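Monoacylglycerol lipase (Palaeococcus ferrophilus, PDB 6QE2) hydrolyses monoacylglycerols to glycerol and a free fatty acid, probably as a serine hydrolase of the alpha/beta-hydrolase superfamily. Local coordinates at residues 82-87 with 247-252; 31-36 with 41-46. All coordinates share one frame; numbering follows the deposited sequence.

Contact 1: residues 82-87 with 247-252; sequences FLFGHS and RAIVEW. With LDA (lauryl dimethylamine-N-oxide), chain D.
Phe82, first residue of the strand 82-86, meets the indole of Trp252 on the helix 242-256: the rim carbon Phe82 CD2 lies 4.1 Å from Trp252 CZ3, on the six-membered ring, in an oblique approach. The Trp252 side chain, with CG anti to its own backbone N (chi1 -171°), carries this far end of the indole back to the strand. Two residues on, Phe84 also points at the helix. Its CE1 sits 3.7 Å from Ile249 CD1; the two side chains cross at about a right angle, and the terminal methyl comes nearer the ring than CG1 does. Beyond Gly85 and His86 the strand runs into Ser87, on what is probably the nucleophile elbow of the hydrolase fold. Ser87 OG is hydrogen-bonded to His233 NE2, consistent with a Ser-His-Asp triad completed by Asp203, and lies 3.2 Å from O1 of the bound detergent LDA. With only apolar groups meeting between strand and helix, the contact rests on close packing and exclusion of water rather than on directional bonds, and it lies on the strand that leads to Ser87.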
loop_
_atom_site.group_PDB
_atom_site.type_symbol
_atom_site.label_atom_id
_atom_site.label_comp_id
_atom_site.label_asym_id
_atom_site.label_seq_id
_atom_site.Cartn_x
_atom_site.Cartn_y
_atom_site.Cartn_z
ATOM N N PHE A 82 5.986 -3.654 12.402
ATOM C CA PHE A 82 4.998 -2.725 11.876
ATOM C C PHE A 82 4.872 -2.927 10.372
ATOM O O PHE A 82 5.823 -3.334 9.705
ATOM C CB PHE A 82 5.400 -1.279 12.168
ATOM C CG PHE A 82 5.329 -0.908 13.622
ATOM C CD1 PHE A 82 6.450 -0.999 14.429
ATOM C CD2 PHE A 82 4.142 -0.461 14.176
ATOM C CE1 PHE A 82 6.383 -0.648 15.769
ATOM C CE2 PHE A 82 4.072 -0.111 15.509
ATOM C CZ PHE A 82 5.196 -0.209 16.306
ATOM N N LEU A 83 3.690 -2.627 9.832
ATOM C CA LEU A 83 3.470 -2.638 8.391
ATOM C C LEU A 83 3.233 -1.222 7.880
ATOM O O LEU A 83 2.511 -0.443 8.505
ATOM C CB LEU A 83 2.266 -3.507 8.015
ATOM C CG LEU A 83 2.229 -4.954 8.494
ATOM C CD1 LEU A 83 0.959 -5.618 7.979
ATOM C CD2 LEU A 83 3.451 -5.695 8.007
ATOM N N PHE A 84 3.846 -0.894 6.743
ATOM C CA PHE A 84 3.557 0.333 6.009
ATOM C C PHE A 84 3.222 -0.039 4.576
ATOM O O PHE A 84 4.033 -0.683 3.902
ATOM C CB PHE A 84 4.735 1.313 6.023
ATOM C CG PHE A 84 4.489 2.532 5.180
ATOM C CD1 PHE A 84 3.833 3.626 5.711
ATOM C CD2 PHE A 84 4.864 2.567 3.845
ATOM C CE1 PHE A 84 3.571 4.738 4.934
ATOM C CE2 PHE A 84 4.606 3.680 3.065
ATOM C CZ PHE A 84 3.961 4.764 3.613
ATOM N N GLY A 85 2.057 0.385 4.101
ATOM C CA GLY A 85 1.655 0.098 2.737
ATOM C C GLY A 85 1.030 1.316 2.093
ATOM O O GLY A 85 0.407 2.143 2.758
ATOM N N HIS A 86 1.214 1.426 0.776
ATOM C CA HIS A 86 0.658 2.534 0.007
ATOM C C HIS A 86 -0.249 2.014 -1.102
ATOM O O HIS A 86 0.150 1.139 -1.877
ATOM C CB HIS A 86 1.765 3.402 -0.592
ATOM C CG HIS A 86 1.268 4.377 -1.612
ATOM N ND1 HIS A 86 0.536 5.497 -1.274
ATOM C CD2 HIS A 86 1.377 4.389 -2.960
ATOM C CE1 HIS A 86 0.224 6.161 -2.372
ATOM N NE2 HIS A 86 0.717 5.509 -3.409
ATOM N N SER A 87 -1.463 2.566 -1.166
ATOM C CA SER A 87 -2.440 2.303 -2.247
ATOM C C SER A 87 -2.844 0.831 -2.257
ATOM O O SER A 87 -3.474 0.371 -1.281
ATOM C CB SER A 87 -1.804 2.835 -3.537
ATOM O OG SER A 87 -2.856 2.995 -4.514
ATOM N N ARG A 247 7.073 13.005 8.280
ATOM C CA ARG A 247 7.230 13.237 9.710
ATOM C C ARG A 247 6.149 12.564 10.550
ATOM O O ARG A 247 6.436 12.013 11.608
ATOM C CB ARG A 247 7.291 14.735 10.014
ATOM C CG ARG A 247 7.391 15.061 11.494
ATOM C CD ARG A 247 7.954 16.454 11.730
ATOM N NE ARG A 247 7.319 17.461 10.888
ATOM C CZ ARG A 247 7.877 17.992 9.804
ATOM N NH1 ARG A 247 9.094 17.618 9.430
ATOM N NH2 ARG A 247 7.222 18.902 9.098
ATOM N N ALA A 248 4.908 12.607 10.077
ATOM C CA ALA A 248 3.803 11.995 10.804
ATOM C C ALA A 248 3.974 10.496 10.901
ATOM O O ALA A 248 3.686 9.902 11.907
ATOM C CB ALA A 248 2.481 12.311 10.137
ATOM N N ILE A 249 4.421 9.890 9.820
ATOM C CA ILE A 249 4.623 8.463 9.811
ATOM C C ILE A 249 5.694 8.082 10.823
ATOM O O ILE A 249 5.484 7.235 11.661
ATOM C CB ILE A 249 5.019 7.986 8.410
ATOM C CG1 ILE A 249 3.810 8.058 7.490
ATOM C CG2 ILE A 249 5.557 6.575 8.451
ATOM C CD1 ILE A 249 4.166 8.208 6.038
ATOM N N VAL A 250 6.842 8.735 10.748
ATOM C CA VAL A 250 7.927 8.429 11.665
ATOM C C VAL A 250 7.524 8.666 13.111
ATOM O O VAL A 250 7.745 7.831 13.959
ATOM C CB VAL A 250 9.202 9.214 11.341
ATOM C CG1 VAL A 250 10.287 8.884 12.343
ATOM C CG2 VAL A 250 9.677 8.887 9.942
ATOM N N GLU A 251 6.925 9.811 13.383
ATOM C CA GLU A 251 6.506 10.112 14.748
ATOM C C GLU A 251 5.531 9.070 15.278
ATOM O O GLU A 251 5.636 8.648 16.434
ATOM C CB GLU A 251 5.889 11.511 14.824
ATOM C CG GLU A 251 6.906 12.634 14.709
ATOM C CD GLU A 251 6.305 14.013 14.917
ATOM O OE1 GLU A 251 5.083 14.108 15.170
ATOM O OE2 GLU A 251 7.058 15.004 14.826
ATOM N N TRP A 252 4.568 8.643 14.452
ATOM C CA TRP A 252 3.615 7.632 14.898
ATOM C C TRP A 252 4.319 6.317 15.209
ATOM O O TRP A 252 4.040 5.675 16.231
ATOM C CB TRP A 252 2.538 7.430 13.827
ATOM C CG TRP A 252 1.369 6.575 14.233
ATOM C CD1 TRP A 252 0.180 7.009 14.739
ATOM C CD2 TRP A 252 1.259 5.148 14.122
ATOM N NE1 TRP A 252 -0.658 5.946 14.972
ATOM C CE2 TRP A 252 -0.020 4.790 14.601
ATOM C CE3 TRP A 252 2.122 4.137 13.678
ATOM C CZ2 TRP A 252 -0.463 3.470 14.643
ATOM C CZ3 TRP A 252 1.682 2.825 13.718
ATOM C CH2 TRP A 252 0.402 2.501 14.198
HETATM N N1 LDA D . -5.051 1.114 -6.941
HETATM O O1 LDA D . -4.475 0.648 -5.951
HETATM C CM1 LDA D . -4.054 1.525 -7.921
HETATM C CM2 LDA D . -5.869 2.249 -6.533
HETATM C C1 LDA D . -5.900 0.104 -7.534
HETATM C C2 LDA D . -6.243 0.567 -8.934
HETATM C C3 LDA D . -6.838 -0.582 -9.720
HETATM C C4 LDA D . -7.333 -0.098 -11.071
HETATM C C5 LDA D . -8.174 -1.165 -11.743
HETATM C C6 LDA D . -8.320 -0.881 -13.226
HETATM C C7 LDA D . -9.331 -1.833 -13.834
HETATM C C8 LDA D . -8.641 -2.814 -14.758
HETATM C C9 LDA D . -9.066 -4.236 -14.451
HETATM C C10 LDA D . -9.903 -4.804 -15.586
HETATM C C11 LDA D . -10.029 -6.315 -15.475
HETATM C C12 LDA D . -8.827 -6.902 -14.781
#

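Contact 2: residues 31-36 with 41-46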
loop_
_atom_site.group_PDB
_atom_site.type_symbol
_atom_site.label_atom_id
_atom_site.label_comp_id
_atom_site.label_asym_id
_atom_site.label_seq_id
_atom_site.Cartn_x
_atom_site.Cartn_y
_atom_site.Cartn_z
ATOM N N LYS A 31 13.472 7.891 0.467
ATOM C CA LYS A 31 13.416 8.943 1.477
ATOM C C LYS A 31 12.827 8.428 2.784
ATOM O O LYS A 31 13.386 8.655 3.864
ATOM C CB LYS A 31 12.612 10.133 0.946
ATOM C CG LYS A 31 12.526 11.318 1.901
ATOM C CD LYS A 31 13.890 11.969 2.085
ATOM C CE LYS A 31 13.779 13.298 2.818
ATOM N NZ LYS A 31 15.069 14.043 2.785
ATOM N N LEU A 32 11.697 7.715 2.710
ATOM C CA LEU A 32 11.070 7.206 3.928
ATOM C C LEU A 32 11.945 6.160 4.606
ATOM O O LEU A 32 12.036 6.126 5.840
ATOM C CB LEU A 32 9.688 6.626 3.613
ATOM C CG LEU A 32 8.959 5.941 4.773
ATOM C CD1 LEU A 32 8.637 6.917 5.906
ATOM C CD2 LEU A 32 7.680 5.276 4.265
ATOM N N ILE A 33 12.575 5.284 3.821
ATOM C CA ILE A 33 13.458 4.270 4.392
ATOM C C ILE A 33 14.597 4.937 5.149
ATOM O O ILE A 33 14.935 4.543 6.271
ATOM C CB ILE A 33 13.991 3.337 3.289
ATOM C CG1 ILE A 33 12.860 2.481 2.718
ATOM C CG2 ILE A 33 15.116 2.452 3.825
ATOM C CD1 ILE A 33 13.226 1.807 1.410
ATOM N N GLU A 34 15.195 5.968 4.547
ATOM C CA GLU A 34 16.301 6.671 5.187
ATOM C C GLU A 34 15.858 7.313 6.497
ATOM O O GLU A 34 16.565 7.228 7.510
ATOM C CB GLU A 34 16.854 7.728 4.228
ATOM C CG GLU A 34 18.022 8.550 4.757
ATOM C CD GLU A 34 18.628 9.450 3.690
ATOM O OE1 GLU A 34 18.054 10.525 3.406
ATOM O OE2 GLU A 34 19.672 9.072 3.118
ATOM N N LEU A 35 14.687 7.953 6.497
ATOM C CA LEU A 35 14.184 8.575 7.718
ATOM C C LEU A 35 13.887 7.534 8.793
ATOM O O LEU A 35 14.218 7.732 9.967
ATOM C CB LEU A 35 12.941 9.413 7.410
ATOM C CG LEU A 35 13.168 10.677 6.573
ATOM C CD1 LEU A 35 11.842 11.308 6.137
ATOM C CD2 LEU A 35 14.036 11.697 7.297
ATOM N N LEU A 36 13.267 6.414 8.414
ATOM C CA LEU A 36 12.973 5.373 9.395
ATOM C C LEU A 36 14.248 4.770 9.972
ATOM O O LEU A 36 14.315 4.489 11.173
ATOM C CB LEU A 36 12.116 4.276 8.769
ATOM C CG LEU A 36 10.683 4.675 8.440
ATOM C CD1 LEU A 36 9.990 3.564 7.652
ATOM C CD2 LEU A 36 9.931 4.974 9.718
ATOM N N PHE A 41 14.645 2.333 13.145
ATOM C CA PHE A 41 13.932 1.174 12.629
ATOM C C PHE A 41 14.746 0.482 11.548
ATOM O O PHE A 41 15.462 1.121 10.771
ATOM C CB PHE A 41 12.576 1.571 12.035
ATOM C CG PHE A 41 11.598 2.068 13.044
ATOM C CD1 PHE A 41 11.462 3.424 13.279
ATOM C CD2 PHE A 41 10.815 1.184 13.765
ATOM C CE1 PHE A 41 10.567 3.886 14.208
ATOM C CE2 PHE A 41 9.908 1.652 14.697
ATOM C CZ PHE A 41 9.792 2.999 14.919
ATOM N N GLY A 42 14.626 -0.837 11.500
ATOM C CA GLY A 42 14.991 -1.570 10.314
ATOM C C GLY A 42 13.795 -1.563 9.380
ATOM O O GLY A 42 12.656 -1.505 9.824
ATOM N N VAL A 43 14.064 -1.572 8.079
ATOM C CA VAL A 43 13.010 -1.620 7.070
ATOM C C VAL A 43 13.250 -2.845 6.206
ATOM O O VAL A 43 14.364 -3.052 5.712
ATOM C CB VAL A 43 12.963 -0.345 6.208
ATOM C CG1 VAL A 43 11.872 -0.472 5.133
ATOM C CG2 VAL A 43 12.720 0.883 7.082
ATOM N N TYR A 44 12.213 -3.664 6.046
ATOM C CA TYR A 44 12.253 -4.830 5.172
ATOM C C TYR A 44 11.442 -4.472 3.938
ATOM O O TYR A 44 10.227 -4.265 4.028
ATOM C CB TYR A 44 11.698 -6.071 5.870
ATOM C CG TYR A 44 12.027 -7.382 5.181
ATOM C CD1 TYR A 44 11.569 -7.652 3.897
ATOM C CD2 TYR A 44 12.792 -8.345 5.815
ATOM C CE1 TYR A 44 11.867 -8.845 3.265
ATOM C CE2 TYR A 44 13.095 -9.542 5.191
ATOM C CZ TYR A 44 12.623 -9.785 3.917
ATOM O OH TYR A 44 12.913 -10.973 3.287
ATOM N N ALA A 45 12.115 -4.378 2.798
ATOM C CA ALA A 45 11.467 -4.023 1.547
ATOM C C ALA A 45 11.435 -5.228 0.623
ATOM O O ALA A 45 12.318 -6.089 0.660
ATOM C CB ALA A 45 12.194 -2.862 0.861
ATOM N N PHE A 46 10.406 -5.284 -0.214
ATOM C CA PHE A 46 10.352 -6.297 -1.254
ATOM C C PHE A 46 9.582 -5.711 -2.423
ATOM O O PHE A 46 8.804 -4.771 -2.266
ATOM C CB PHE A 46 9.686 -7.600 -0.775
ATOM C CG PHE A 46 8.199 -7.469 -0.512
ATOM C CD1 PHE A 46 7.728 -7.014 0.711
ATOM C CD2 PHE A 46 7.278 -7.783 -1.501
ATOM C CE1 PHE A 46 6.364 -6.887 0.946
ATOM C CE2 PHE A 46 5.912 -7.650 -1.275
ATOM C CZ PHE A 46 5.457 -7.199 -0.048
#
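Leu36 O, near the end of the helix 30-38, accepts the backbone N-H of Phe41 in a bond of 2.9 Å between Leu36 O and Phe41 N. The N-H points well at its acceptor, at 161°, but the donor stands 30° out of the carbonyl plane. The bond closes the short connection from helix to strand. The same oxygen lies in the plane of the Phe41 ring, at its edge, with Phe41 CB 3.5 Å from Leu36 O and CD1 only slightly farther. Phe41 has its CG anti to the carbonyl carbon and beside the backbone N (chi1 -67°), which swings the ring to the side where the helix carbonyl lies. At 4.2 Å, Leu36 CD2 makes a looser apolar contact with Phe41 CD1, the side chains slanting across each other.

Val43 carries the rest of the apolar contact, and its two methyls divide the work. CG2 is placed against Leu36, 3.8 Å from Leu36 CB and nearly as close to CD1, the side chains crossing at about a right angle. CG1 instead meets the CG1 methylene of Ile33's ethyl branch, with 3.9 Å between Val43 CG1 and Ile33 CG1. One valine thus bridges two helix residues three positions apart, close to a full turn.

This is the helix-to-strand half of a beta-alpha-beta unit made by strand 15-19, helix 30-38 and strand 42-46. Strand 42-46 lies between 15-19, its parallel neighbour, and the antiparallel strand 5-8; Phe8 of the latter also touches Ile33. Leu253 of the helix 242-256 packs on both Leu36 and Phe41, while on the other face of the sheet Tyr44 and Phe46 rest against the helix 63-77.

How the contacts relate
Both contacts are buried and pack a helix on the same side of the central sheet, the centre of contact 1 about 10 Å, and that of contact 2 about 14 Å, from the centre of the chain. They use different strands, separated in the sheet by 15-19, and they touch directly: Phe84 CE2 lies 3.7 Å from Leu32 CD2, and Val250 CG2 3.9 Å from Leu36 CD2. Helices 30-38 and 242-256 therefore pack side by side. Contact 1 joins elements far apart in sequence through side chains alone, on the strand that leads to the probable nucleophile. Contact 2 is local in sequence, buries more surface and adds a backbone bond at its turn.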